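Local coordinates for 16S rRNA methyltransferase (PDB 3MQ2), which methylates the N1 position of adenine 1408 in 16S rRNA, using S-adenosyl-L-methionine as methyl donor, and so confers resistance to aminoglycosides such as kanamycin and apramycin, at residues 110-115 / 138-143; 142-145 / 151-154. All blocks are in the same frame, centred on the assembly; numbering follows the deposited sequence.

Contact 1 (110-115 / 138-143); sequences SLLRGV and VALNLH. With SAH (S-adenosyl-L-homocysteine), chain C.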
loop_
_atom_site.group_PDB
_atom_site.type_symbol
_atom_site.label_atom_id
_atom_site.label_comp_id
_atom_site.label_asym_id
_atom_site.label_seq_id
_atom_site.Cartn_x
_atom_site.Cartn_y
_atom_site.Cartn_z
ATOM N N SER A 110 -10.493 6.461 -5.246
ATOM C CA SER A 110 -9.614 7.058 -6.245
ATOM C C SER A 110 -8.281 6.326 -6.336
ATOM O O SER A 110 -7.646 6.337 -7.385
ATOM C CB SER A 110 -9.386 8.547 -5.944
ATOM O OG SER A 110 -8.656 8.719 -4.740
ATOM N N LEU A 111 -7.868 5.684 -5.249
ATOM C CA LEU A 111 -6.630 4.904 -5.267
ATOM C C LEU A 111 -6.780 3.697 -6.199
ATOM O O LEU A 111 -5.845 3.323 -6.904
ATOM C CB LEU A 111 -6.246 4.453 -3.856
ATOM C CG LEU A 111 -4.949 3.643 -3.712
ATOM C CD1 LEU A 111 -3.787 4.369 -4.352
ATOM C CD2 LEU A 111 -4.662 3.354 -2.238
ATOM N N LEU A 112 -7.964 3.096 -6.204
ATOM C CA LEU A 112 -8.199 1.962 -7.095
ATOM C C LEU A 112 -8.233 2.469 -8.531
ATOM O O LEU A 112 -7.612 1.896 -9.420
ATOM C CB LEU A 112 -9.509 1.246 -6.727
ATOM C CG LEU A 112 -10.032 0.213 -7.739
ATOM C CD1 LEU A 112 -8.971 -0.839 -8.034
ATOM C CD2 LEU A 112 -11.310 -0.428 -7.218
ATOM N N ARG A 113 -8.956 3.558 -8.765
ATOM C CA ARG A 113 -8.997 4.113 -10.105
ATOM C C ARG A 113 -7.568 4.375 -10.577
ATOM O O ARG A 113 -7.206 4.089 -11.725
ATOM C CB ARG A 113 -9.834 5.394 -10.122
ATOM C CG ARG A 113 -10.088 5.936 -11.515
ATOM C CD ARG A 113 -11.069 7.103 -11.494
ATOM N NE ARG A 113 -10.464 8.333 -10.984
ATOM C CZ ARG A 113 -10.680 8.825 -9.769
ATOM N NH1 ARG A 113 -11.490 8.194 -8.927
ATOM N NH2 ARG A 113 -10.087 9.951 -9.392
ATOM N N GLY A 114 -6.745 4.885 -9.666
ATOM C CA GLY A 114 -5.360 5.201 -9.970
ATOM C C GLY A 114 -4.531 3.994 -10.380
ATOM O O GLY A 114 -3.765 4.057 -11.351
ATOM N N VAL A 115 -4.670 2.890 -9.649
ATOM C CA VAL A 115 -3.861 1.711 -9.953
ATOM C C VAL A 115 -4.357 0.906 -11.149
ATOM O O VAL A 115 -3.704 -0.055 -11.554
ATOM C CB VAL A 115 -3.608 0.801 -8.729
ATOM C CG1 VAL A 115 -2.858 1.581 -7.657
ATOM C CG2 VAL A 115 -4.907 0.205 -8.195
ATOM N N VAL A 138 0.710 -4.587 -5.861
ATOM C CA VAL A 138 -0.651 -4.063 -5.868
ATOM C C VAL A 138 -1.572 -5.263 -5.769
ATOM O O VAL A 138 -1.555 -6.135 -6.638
ATOM C CB VAL A 138 -0.982 -3.288 -7.158
ATOM C CG1 VAL A 138 -2.454 -2.888 -7.159
ATOM C CG2 VAL A 138 -0.096 -2.047 -7.298
ATOM N N ALA A 139 -2.357 -5.334 -4.703
ATOM C CA ALA A 139 -3.227 -6.491 -4.537
ATOM C C ALA A 139 -4.644 -6.017 -4.779
ATOM O O ALA A 139 -5.231 -5.320 -3.945
ATOM C CB ALA A 139 -3.078 -7.083 -3.160
ATOM N N LEU A 140 -5.178 -6.358 -5.946
ATOM C CA LEU A 140 -6.504 -5.882 -6.320
ATOM C C LEU A 140 -7.577 -6.736 -5.667
ATOM O O LEU A 140 -7.530 -7.957 -5.737
ATOM C CB LEU A 140 -6.689 -5.937 -7.831
ATOM C CG LEU A 140 -5.818 -5.022 -8.678
ATOM C CD1 LEU A 140 -6.151 -5.225 -10.146
ATOM C CD2 LEU A 140 -6.004 -3.553 -8.272
ATOM N N ASN A 141 -8.536 -6.078 -5.023
ATOM C CA ASN A 141 -9.727 -6.758 -4.528
ATOM C C ASN A 141 -10.681 -6.911 -5.700
ATOM O O ASN A 141 -11.260 -5.928 -6.172
ATOM C CB ASN A 141 -10.378 -5.918 -3.429
ATOM C CG ASN A 141 -11.607 -6.583 -2.825
ATOM O OD1 ASN A 141 -12.128 -7.567 -3.353
ATOM N ND2 ASN A 141 -12.088 -6.026 -1.711
ATOM N N LEU A 142 -10.833 -8.141 -6.181
ATOM C CA LEU A 142 -11.614 -8.395 -7.378
ATOM C C LEU A 142 -13.118 -8.143 -7.155
ATOM O O LEU A 142 -13.886 -8.039 -8.108
ATOM C CB LEU A 142 -11.330 -9.809 -7.898
ATOM C CG LEU A 142 -9.882 -10.050 -8.338
ATOM C CD1 LEU A 142 -9.598 -11.542 -8.495
ATOM C CD2 LEU A 142 -9.563 -9.297 -9.630
ATOM N N HIS A 143 -13.525 -7.981 -5.897
ATOM C CA HIS A 143 -14.926 -7.693 -5.625
ATOM C C HIS A 143 -15.334 -6.304 -6.096
ATOM O O HIS A 143 -16.522 -5.982 -6.137
ATOM C CB HIS A 143 -15.272 -7.939 -4.150
ATOM C CG HIS A 143 -15.216 -9.382 -3.782
ATOM N ND1 HIS A 143 -16.342 -10.178 -3.712
ATOM C CD2 HIS A 143 -14.163 -10.197 -3.525
ATOM C CE1 HIS A 143 -15.986 -11.413 -3.405
ATOM N NE2 HIS A 143 -14.668 -11.452 -3.297
HETATM N N SAH C . -4.864 -1.719 2.710
HETATM C CA SAH C . -5.746 -1.748 3.864
HETATM C CB SAH C . -6.993 -0.897 3.628
HETATM C CG SAH C . -7.636 -1.090 2.259
HETATM S SD SAH C . -9.287 -0.351 2.192
HETATM C C SAH C . -6.137 -3.183 4.159
HETATM O O SAH C . -6.793 -3.469 5.160
HETATM O OXT SAH C . -5.799 -4.078 3.383
HETATM C "C5'" SAH C . -8.599 0.911 1.090
HETATM C "C4'" SAH C . -8.017 2.086 1.867
HETATM O "O4'" SAH C . -7.478 3.018 0.953
HETATM C "C3'" SAH C . -9.064 2.846 2.684
HETATM O "O3'" SAH C . -8.609 2.976 4.009
HETATM C "C2'" SAH C . -9.146 4.231 2.083
HETATM O "O2'" SAH C . -9.261 5.223 3.088
HETATM C "C1'" SAH C . -7.817 4.330 1.362
HETATM N N9 SAH C . -7.828 5.208 0.186
HETATM C C8 SAH C . -8.688 5.218 -0.881
HETATM N N7 SAH C . -8.287 6.202 -1.734
HETATM C C5 SAH C . -7.184 6.796 -1.210
HETATM C C6 SAH C . -6.371 7.835 -1.641
HETATM N N6 SAH C . -6.614 8.457 -2.791
HETATM N N1 SAH C . -5.299 8.208 -0.864
HETATM C C2 SAH C . -5.029 7.570 0.328
HETATM N N3 SAH C . -5.839 6.546 0.763
HETATM C C4 SAH C . -6.888 6.173 -0.008
#
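Leu112 and Val115, one turn apart on helix 109-116, rest on Leu140 and Val138 of strand 134-141, while the start of the same helix meets the cofactor product. Taken from its N-terminal end, segment 110-115 first presents Ser110, whose OG accepts a hydrogen bond from N6 of the adenine of S-adenosyl-L-homocysteine (2.8 Å, N-H...O angle 146°). Glu91 OE2 is a second hydrogen-bonding partner of this hydroxyl, which helps to fix its rotation. Leu111 adds a van der Waals contact to the same base, its CB set against the imidazole part of the adenine at 3.4 Å from N7 of the ligand. Leu112 leaves the helix obliquely, and the end of its branch reaches the strand. With CG anti to the backbone N (chi1 168°), its CD1 comes within 4.0 Å of Leu140 CD2, the two leucines crossing at about a right angle. Val115 then directs its CB at the strand. Its CG2 branch is held by two methyls at once, Leu140 CD2 at 3.9 Å and Val138 CG1 at 4.1 Å. Leu140 CD2 is therefore shared, touching Leu112 CD1 as well as Val115 CG2. No hydrogen bond links the segments, and the four side chains that meet are all buried. The axes of the short helix and strand segments come no closer than 10.5 Å, with 116° between their N-to-C directions, a separation bridged chiefly by the methyl ends of the four side chains. Such packing of a helix on the central sheet is characteristic of the Rossmann-like methyltransferase fold, here helix 109-116, the first of two helices in the connection between the parallel neighbouring strands 99-105 and 134-141, with its first turn bordering the adenine.

Contact 2 (142-145 / 151-154); sequences LHAW and EVGE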
loop_
_atom_site.group_PDB
_atom_site.type_symbol
_atom_site.label_atom_id
_atom_site.label_comp_id
_atom_site.label_asym_id
_atom_site.label_seq_id
_atom_site.Cartn_x
_atom_site.Cartn_y
_atom_site.Cartn_z
ATOM N N LEU A 142 -10.833 -8.141 -6.181
ATOM C CA LEU A 142 -11.614 -8.395 -7.378
ATOM C C LEU A 142 -13.118 -8.143 -7.155
ATOM O O LEU A 142 -13.886 -8.039 -8.108
ATOM C CB LEU A 142 -11.330 -9.809 -7.898
ATOM C CG LEU A 142 -9.882 -10.050 -8.338
ATOM C CD1 LEU A 142 -9.598 -11.542 -8.495
ATOM C CD2 LEU A 142 -9.563 -9.297 -9.630
ATOM N N HIS A 143 -13.525 -7.981 -5.897
ATOM C CA HIS A 143 -14.926 -7.693 -5.625
ATOM C C HIS A 143 -15.334 -6.304 -6.096
ATOM O O HIS A 143 -16.522 -5.982 -6.137
ATOM C CB HIS A 143 -15.272 -7.939 -4.150
ATOM C CG HIS A 143 -15.216 -9.382 -3.782
ATOM N ND1 HIS A 143 -16.342 -10.178 -3.712
ATOM C CD2 HIS A 143 -14.163 -10.197 -3.525
ATOM C CE1 HIS A 143 -15.986 -11.413 -3.405
ATOM N NE2 HIS A 143 -14.668 -11.452 -3.297
ATOM N N ALA A 144 -14.349 -5.501 -6.487
ATOM C CA ALA A 144 -14.636 -4.216 -7.106
ATOM C C ALA A 144 -15.332 -4.435 -8.445
ATOM O O ALA A 144 -15.801 -3.487 -9.068
ATOM C CB ALA A 144 -13.339 -3.405 -7.293
ATOM N N TRP A 145 -15.386 -5.690 -8.892
ATOM C CA TRP A 145 -16.057 -6.024 -10.147
ATOM C C TRP A 145 -17.195 -7.014 -9.929
ATOM O O TRP A 145 -17.685 -7.614 -10.879
ATOM C CB TRP A 145 -15.067 -6.620 -11.157
ATOM C CG TRP A 145 -14.096 -5.635 -11.708
ATOM C CD1 TRP A 145 -14.240 -4.898 -12.854
ATOM C CD2 TRP A 145 -12.825 -5.262 -11.150
ATOM N NE1 TRP A 145 -13.139 -4.097 -13.042
ATOM C CE2 TRP A 145 -12.258 -4.298 -12.014
ATOM C CE3 TRP A 145 -12.116 -5.644 -10.007
ATOM C CZ2 TRP A 145 -11.015 -3.706 -11.764
ATOM C CZ3 TRP A 145 -10.883 -5.050 -9.757
ATOM C CH2 TRP A 145 -10.341 -4.101 -10.640
ATOM N N GLU A 151 -15.919 3.402 -9.378
ATOM C CA GLU A 151 -14.559 3.845 -9.680
ATOM C C GLU A 151 -13.796 2.969 -10.678
ATOM O O GLU A 151 -12.749 3.388 -11.175
ATOM C CB GLU A 151 -13.722 4.082 -8.409
ATOM C CG GLU A 151 -13.517 2.865 -7.511
ATOM C CD GLU A 151 -14.609 2.705 -6.452
ATOM O OE1 GLU A 151 -15.775 3.080 -6.720
ATOM O OE2 GLU A 151 -14.299 2.193 -5.349
ATOM N N VAL A 152 -14.303 1.773 -10.979
ATOM C CA VAL A 152 -13.672 0.951 -12.019
ATOM C C VAL A 152 -14.287 1.190 -13.392
ATOM O O VAL A 152 -13.818 0.647 -14.392
ATOM C CB VAL A 152 -13.678 -0.568 -11.712
ATOM C CG1 VAL A 152 -12.983 -0.841 -10.387
ATOM C CG2 VAL A 152 -15.110 -1.146 -11.747
ATOM N N GLY A 153 -15.341 1.997 -13.436
ATOM C CA GLY A 153 -15.962 2.353 -14.700
ATOM C C GLY A 153 -16.308 1.139 -15.534
ATOM O O GLY A 153 -16.939 0.203 -15.042
ATOM N N GLU A 154 -15.904 1.152 -16.803
ATOM C CA GLU A 154 -16.185 0.032 -17.701
ATOM C C GLU A 154 -15.027 -0.962 -17.796
ATOM O O GLU A 154 -15.023 -1.832 -18.668
ATOM C CB GLU A 154 -16.546 0.532 -19.103
ATOM C CG GLU A 154 -17.860 1.290 -19.185
ATOM C CD GLU A 154 -18.248 1.619 -20.616
ATOM O OE1 GLU A 154 -19.330 2.207 -20.823
ATOM O OE2 GLU A 154 -17.468 1.287 -21.533
#
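Val152 fits against Ala144 and Trp145 within the long connection between strand 134-141 and helix 160-173 of the Rossmann-like methyltransferase fold. Both segments begin in short 3-10 turns, and the chain doubles back between them so that Ala144 and Val152 have their CA atoms 7.2 Å apart.

The aromatic contact is a CH-pi interaction. Val152 CG1 lies over one face of the Trp145 indole, 4.1 Å from the centroid of the six-membered ring and 26° off its normal. It is displaced toward the rim, which brings it to 3.7 Å from CZ2. The other methyl, CG2, lies 3.8 Å from Trp145 NE1, so the two branches meet different parts of the indole, CG1 the six-membered ring and CG2 the nitrogen end of the five-membered ring. With Trp145 CG anti to the carbonyl carbon and beside the backbone N (chi1 -71°), the ring lies with Leu142 C at its edge, in its plane, and with one face turned to Val152.

Aliphatic packing completes the contact. Both CB bonds of Ala144 and Val152 point toward the opposing segment, and the alanine methyl touches the same CG1 that lies on the indole. Leu112 and Leu116 of helix 109-116 also pack on Val152, tying this loop to the body of the domain.

Polar links run to residues beyond the pair of segments. Glu151 OE2 is hydrogen-bonded to the backbone N of Gly109 at the start of that helix, and Val152 O is hydrogen-bonded to His155 ND1. Between the segments themselves, the nearest approach pairs a methyl with a carbonyl oxygen: Val152 CG2 lies 3.6 Å from Ala144 O.

Both contacts are buried and apolar across their segments, yet they lie at different depths: the centre of contact 1 is about 10 Å from that of the chain, and the centre of contact 2 about 18 Å. Contact 1 joins regular elements, a helix and a sheet strand, through aliphatic methyls, with the ligand at its edge. Contact 2 closes an irregular loop on itself and adds an aromatic face. They share Leu142 and His143, where the strand gives way to the loop. Leu112 joins them directly, because its CD2 methyl packs at 3.6 Å on both Ala144 CB and Val152 CG1.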